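Local coordinates for packaging enzyme P4 (PDB 4BLP), which probably hydrolyses NTP as a hexameric RecA-like helicase and uses the energy to package RNA into the capsid of a double-stranded RNA bacteriophage, at residues D[136-139]-D[140-144]; D[201-205]-D[206-210]. All coordinates share one frame; numbering follows the deposited sequence.

Contact 1: D[136-139]-D[140-144]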
loop_
_atom_site.group_PDB
_atom_site.type_symbol
_atom_site.label_atom_id
_atom_site.label_comp_id
_atom_site.label_asym_id
_atom_site.label_seq_id
_atom_site.Cartn_x
_atom_site.Cartn_y
_atom_site.Cartn_z
ATOM N N VAL D 136 24.095 -11.154 35.527
ATOM C CA VAL D 136 23.810 -9.743 35.799
ATOM C C VAL D 136 25.061 -8.943 35.469
ATOM O O VAL D 136 26.159 -9.511 35.320
ATOM C CB VAL D 136 23.237 -9.442 37.200
ATOM C CG1 VAL D 136 21.898 -10.153 37.397
ATOM C CG2 VAL D 136 24.235 -9.800 38.306
ATOM N N HIS D 137 24.891 -7.631 35.293
ATOM C CA HIS D 137 25.943 -6.779 34.723
ATOM C C HIS D 137 26.110 -5.479 35.445
ATOM O O HIS D 137 25.133 -4.903 35.902
ATOM C CB HIS D 137 25.574 -6.485 33.241
ATOM C CG HIS D 137 25.486 -7.732 32.418
ATOM N ND1 HIS D 137 24.286 -8.441 32.269
ATOM C CD2 HIS D 137 26.481 -8.438 31.841
ATOM C CE1 HIS D 137 24.597 -9.503 31.531
ATOM N NE2 HIS D 137 25.904 -9.561 31.281
ATOM N N ASN D 138 27.352 -4.970 35.461
ATOM C CA ASN D 138 27.662 -3.712 36.122
ATOM C C ASN D 138 27.542 -2.585 35.119
ATOM O O ASN D 138 28.479 -2.289 34.375
ATOM C CB ASN D 138 29.077 -3.764 36.770
ATOM C CG ASN D 138 29.359 -2.629 37.720
ATOM O OD1 ASN D 138 28.603 -1.661 37.832
ATOM N ND2 ASN D 138 30.473 -2.713 38.428
ATOM N N TRP D 139 26.332 -2.032 35.005
ATOM C CA TRP D 139 26.043 -0.910 34.112
ATOM C C TRP D 139 25.013 -0.068 34.801
ATOM O O TRP D 139 23.863 -0.510 34.902
ATOM C CB TRP D 139 25.538 -1.368 32.730
ATOM C CG TRP D 139 25.026 -0.228 31.872
ATOM C CD1 TRP D 139 23.733 0.014 31.513
ATOM C CD2 TRP D 139 25.814 0.801 31.255
ATOM N NE1 TRP D 139 23.661 1.161 30.758
ATOM C CE2 TRP D 139 24.924 1.656 30.570
ATOM C CE3 TRP D 139 27.198 1.110 31.250
ATOM C CZ2 TRP D 139 25.363 2.788 29.866
ATOM C CZ3 TRP D 139 27.637 2.191 30.492
ATOM C CH2 TRP D 139 26.723 3.028 29.826
ATOM N N GLN D 140 25.443 1.133 35.304
ATOM C CA GLN D 140 24.588 2.103 36.028
ATOM C C GLN D 140 24.262 1.578 37.425
ATOM O O GLN D 140 24.323 2.344 38.376
ATOM C CB GLN D 140 23.305 2.465 35.235
ATOM C CG GLN D 140 23.597 2.980 33.813
ATOM C CD GLN D 140 24.439 4.233 33.843
ATOM O OE1 GLN D 140 24.017 5.278 34.345
ATOM N NE2 GLN D 140 25.667 4.161 33.322
ATOM N N VAL D 141 23.899 0.284 37.546
ATOM C CA VAL D 141 23.681 -0.440 38.815
ATOM C C VAL D 141 24.554 -1.682 38.728
ATOM O O VAL D 141 24.886 -2.102 37.619
ATOM C CB VAL D 141 22.206 -0.773 39.135
ATOM C CG1 VAL D 141 21.387 0.505 39.308
ATOM C CG2 VAL D 141 21.589 -1.708 38.083
ATOM N N ARG D 142 24.897 -2.298 39.879
ATOM C CA ARG D 142 25.787 -3.454 39.886
ATOM C C ARG D 142 25.178 -4.725 39.316
ATOM O O ARG D 142 25.926 -5.614 38.902
ATOM C CB ARG D 142 26.256 -3.740 41.331
ATOM C CG ARG D 142 27.214 -2.672 41.845
ATOM C CD ARG D 142 27.740 -3.008 43.212
ATOM N NE ARG D 142 28.584 -1.925 43.699
ATOM C CZ ARG D 142 28.980 -1.798 44.956
ATOM N NH1 ARG D 142 28.611 -2.689 45.869
ATOM N NH2 ARG D 142 29.747 -0.779 45.314
ATOM N N ASN D 143 23.836 -4.822 39.285
ATOM C CA ASN D 143 23.160 -6.058 38.912
ATOM C C ASN D 143 22.082 -5.840 37.859
ATOM O O ASN D 143 20.977 -6.366 37.980
ATOM C CB ASN D 143 22.551 -6.681 40.182
ATOM C CG ASN D 143 21.535 -5.792 40.880
ATOM O OD1 ASN D 143 21.481 -4.562 40.680
ATOM N ND2 ASN D 143 20.669 -6.423 41.649
ATOM N N HIS D 144 22.455 -5.159 36.769
ATOM C CA HIS D 144 21.547 -4.939 35.630
ATOM C C HIS D 144 21.235 -6.302 35.012
ATOM O O HIS D 144 22.167 -7.095 34.810
ATOM C CB HIS D 144 22.249 -4.005 34.626
ATOM C CG HIS D 144 21.365 -3.358 33.594
ATOM N ND1 HIS D 144 20.557 -4.112 32.753
ATOM C CD2 HIS D 144 21.225 -2.049 33.284
ATOM C CE1 HIS D 144 19.944 -3.238 31.954
ATOM N NE2 HIS D 144 20.297 -1.981 32.247
#
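H137 and H144 face each other as an antiparallel hydrogen-bonded pair: H137 N gives to H144 O at 2.8 Å, and H144 N returns a bond of 2.8 Å to H137 O. Further round the turn, W139 N donates to V141 O (3.0 Å) and V141 N to W139 O (2.8 Å). The hairpin between strands 136-137 and 144-145 is thus tied at its base and again close to its tip, where Q140 turns the chain with positive phi.

Q140 folds back over the indole of W139. Bent at chi2 (-61°), it sets CG 3.6 Å from the centroid of the five-membered ring as a CH-pi contact, while its amide, tilted 57° to the indole, continues over the same face and bonds outward to Q291 and Q166. At the indole edge, H144 CD2 lies 3.7 Å from W139 CD1, the two rings oblique at 49°. V136 CG2 rests against N143 CB at 4.0 Å.

With H144 NE2 bonded to H149 and N143 ND2 to T297, the polar side chains fasten a backbone-bonded hairpin to the main sheet and its neighbouring loops.

Contact 2: D[201-205]-D[206-210]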
loop_
_atom_site.group_PDB
_atom_site.type_symbol
_atom_site.label_atom_id
_atom_site.label_comp_id
_atom_site.label_asym_id
_atom_site.label_seq_id
_atom_site.Cartn_x
_atom_site.Cartn_y
_atom_site.Cartn_z
ATOM N N LEU D 201 27.284 -8.724 19.964
ATOM C CA LEU D 201 27.190 -9.962 20.768
ATOM C C LEU D 201 28.572 -10.555 21.028
ATOM O O LEU D 201 28.822 -11.059 22.124
ATOM C CB LEU D 201 26.298 -10.998 20.066
ATOM C CG LEU D 201 24.812 -10.548 19.973
ATOM C CD1 LEU D 201 23.993 -11.586 19.183
ATOM C CD2 LEU D 201 24.224 -10.376 21.427
ATOM N N LEU D 202 29.470 -10.514 20.028
ATOM C CA LEU D 202 30.834 -11.040 20.231
ATOM C C LEU D 202 31.588 -10.250 21.303
ATOM O O LEU D 202 32.180 -10.849 22.221
ATOM C CB LEU D 202 31.610 -11.031 18.900
ATOM C CG LEU D 202 31.224 -12.167 17.943
ATOM C CD1 LEU D 202 31.658 -11.799 16.468
ATOM C CD2 LEU D 202 31.888 -13.460 18.378
ATOM N N LEU D 203 31.563 -8.930 21.213
ATOM C CA LEU D 203 32.230 -8.069 22.187
ATOM C C LEU D 203 31.637 -8.241 23.588
ATOM O O LEU D 203 32.377 -8.387 24.535
ATOM C CB LEU D 203 32.104 -6.610 21.755
ATOM C CG LEU D 203 33.017 -6.223 20.584
ATOM C CD1 LEU D 203 32.535 -4.947 19.980
ATOM C CD2 LEU D 203 34.530 -6.125 21.031
ATOM N N ALA D 204 30.305 -8.264 23.714
ATOM C CA ALA D 204 29.675 -8.421 25.035
ATOM C C ALA D 204 29.986 -9.804 25.626
ATOM O O ALA D 204 30.276 -9.924 26.831
ATOM C CB ALA D 204 28.167 -8.201 24.910
ATOM N N THR D 205 29.977 -10.853 24.781
ATOM C CA THR D 205 30.288 -12.221 25.237
ATOM C C THR D 205 31.748 -12.272 25.718
ATOM O O THR D 205 32.060 -13.009 26.688
ATOM C CB THR D 205 29.988 -13.238 24.113
ATOM O OG1 THR D 205 28.575 -13.172 23.829
ATOM C CG2 THR D 205 30.327 -14.696 24.499
ATOM N N ALA D 206 32.630 -11.474 25.045
ATOM C CA ALA D 206 34.067 -11.352 25.394
ATOM C C ALA D 206 34.311 -10.387 26.553
ATOM O O ALA D 206 35.463 -9.993 26.803
ATOM C CB ALA D 206 34.858 -10.917 24.171
ATOM N N ASP D 207 33.237 -10.014 27.263
ATOM C CA ASP D 207 33.232 -9.203 28.492
ATOM C C ASP D 207 33.623 -7.728 28.285
ATOM O O ASP D 207 34.133 -7.089 29.214
ATOM C CB ASP D 207 34.138 -9.826 29.598
ATOM C CG ASP D 207 33.753 -9.407 31.014
ATOM O OD1 ASP D 207 32.560 -9.064 31.238
ATOM O OD2 ASP D 207 34.650 -9.366 31.882
ATOM N N TYR D 208 33.361 -7.180 27.083
ATOM C CA TYR D 208 33.525 -5.755 26.836
ATOM C C TYR D 208 32.245 -5.031 27.212
ATOM O O TYR D 208 31.151 -5.527 26.918
ATOM C CB TYR D 208 33.792 -5.476 25.338
ATOM C CG TYR D 208 35.164 -5.850 24.860
ATOM C CD1 TYR D 208 35.477 -7.166 24.537
ATOM C CD2 TYR D 208 36.140 -4.884 24.683
ATOM C CE1 TYR D 208 36.760 -7.525 24.121
ATOM C CE2 TYR D 208 37.418 -5.223 24.237
ATOM C CZ TYR D 208 37.732 -6.552 23.992
ATOM O OH TYR D 208 38.981 -6.889 23.521
ATOM N N ARG D 209 32.376 -3.826 27.777
ATOM C CA ARG D 209 31.221 -2.947 27.928
ATOM C C ARG D 209 31.094 -2.298 26.573
ATOM O O ARG D 209 31.933 -1.461 26.227
ATOM C CB ARG D 209 31.402 -1.888 29.050
ATOM C CG ARG D 209 30.257 -0.834 29.052
ATOM C CD ARG D 209 28.847 -1.430 29.283
ATOM N NE ARG D 209 28.781 -2.126 30.573
ATOM C CZ ARG D 209 28.465 -3.404 30.732
ATOM N NH1 ARG D 209 28.049 -4.128 29.696
ATOM N NH2 ARG D 209 28.521 -3.961 31.935
ATOM N N VAL D 210 30.081 -2.702 25.809
ATOM C CA VAL D 210 29.931 -2.231 24.430
ATOM C C VAL D 210 28.722 -1.326 24.315
ATOM O O VAL D 210 27.634 -1.631 24.825
ATOM C CB VAL D 210 29.886 -3.437 23.414
ATOM C CG1 VAL D 210 28.929 -4.534 23.847
ATOM C CG2 VAL D 210 29.555 -2.982 21.987
#
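L203, in the last turn of helix 193-205, packs on Y208 and V210 of the chain that leaves it: its CB and CD2 meet Y208, its CD1 meets V210. L203 CB lies 4.1 Å from Y208 CB. Chi1 (-75°) sets CG anti to the carbonyl carbon, and from there the two methyls diverge. CD2 sits over one face of the Y208 ring, 3.9 Å from the centroid and 15° off the ring normal, a CH-pi contact whose nearest ring atom is Y208 CD1. The other methyl, L203 CD1, meets V210 CG2 at 4.1 Å, the leucine and valine side chains crossing at about a right angle. The A206 methyl lies at the edge of the same tyrosine ring, near its plane.

The backbone beneath is a Schellman motif. D207, the C-prime residue, takes positive phi (69°), and Y208 N bonds back to L203 O at 3.0 Å while D207 N bonds to A204 O at 3.0 Å. One residue earlier, A206 N still makes a helical bond to L202 O. The reversal brings Y208 and V210 back against the helix they have just left, at the step from helix 193-205 into the parallel strand 210-213 of the P-loop NTPase sheet.

A204 CB completes the apolar side, 3.9 Å from V210 CG1. V170 of the neighbouring strand touches L203, Y208 and V210 alike, and F99 of helix 95-101 also packs on L203. On the helix, T205 OG1 donates to L201 O at 2.7 Å; T205 N uses that oxygen too, from the opposite face of its plane, and the threonine side chain is thereby held against its own helix.

The two contacts, their centres about 14 Å apart, are both partly buried local turns, but they join different elements. Contact 1 closes a two-stranded hairpin that lies farther from the chain centre (about 18 Å, against about 12 Å for contact 2, centre to centre), and its histidine and amide side chains hydrogen-bond to surrounding residues. Contact 2 turns a helix into a strand of the large sheet; its side chains meet mainly through aliphatic and CH-pi packing. R209 joins them: its NH2 makes a probable hydrogen bond to N138 O at 3.0 Å, and its CD packs 3.6 Å from W139 CE3.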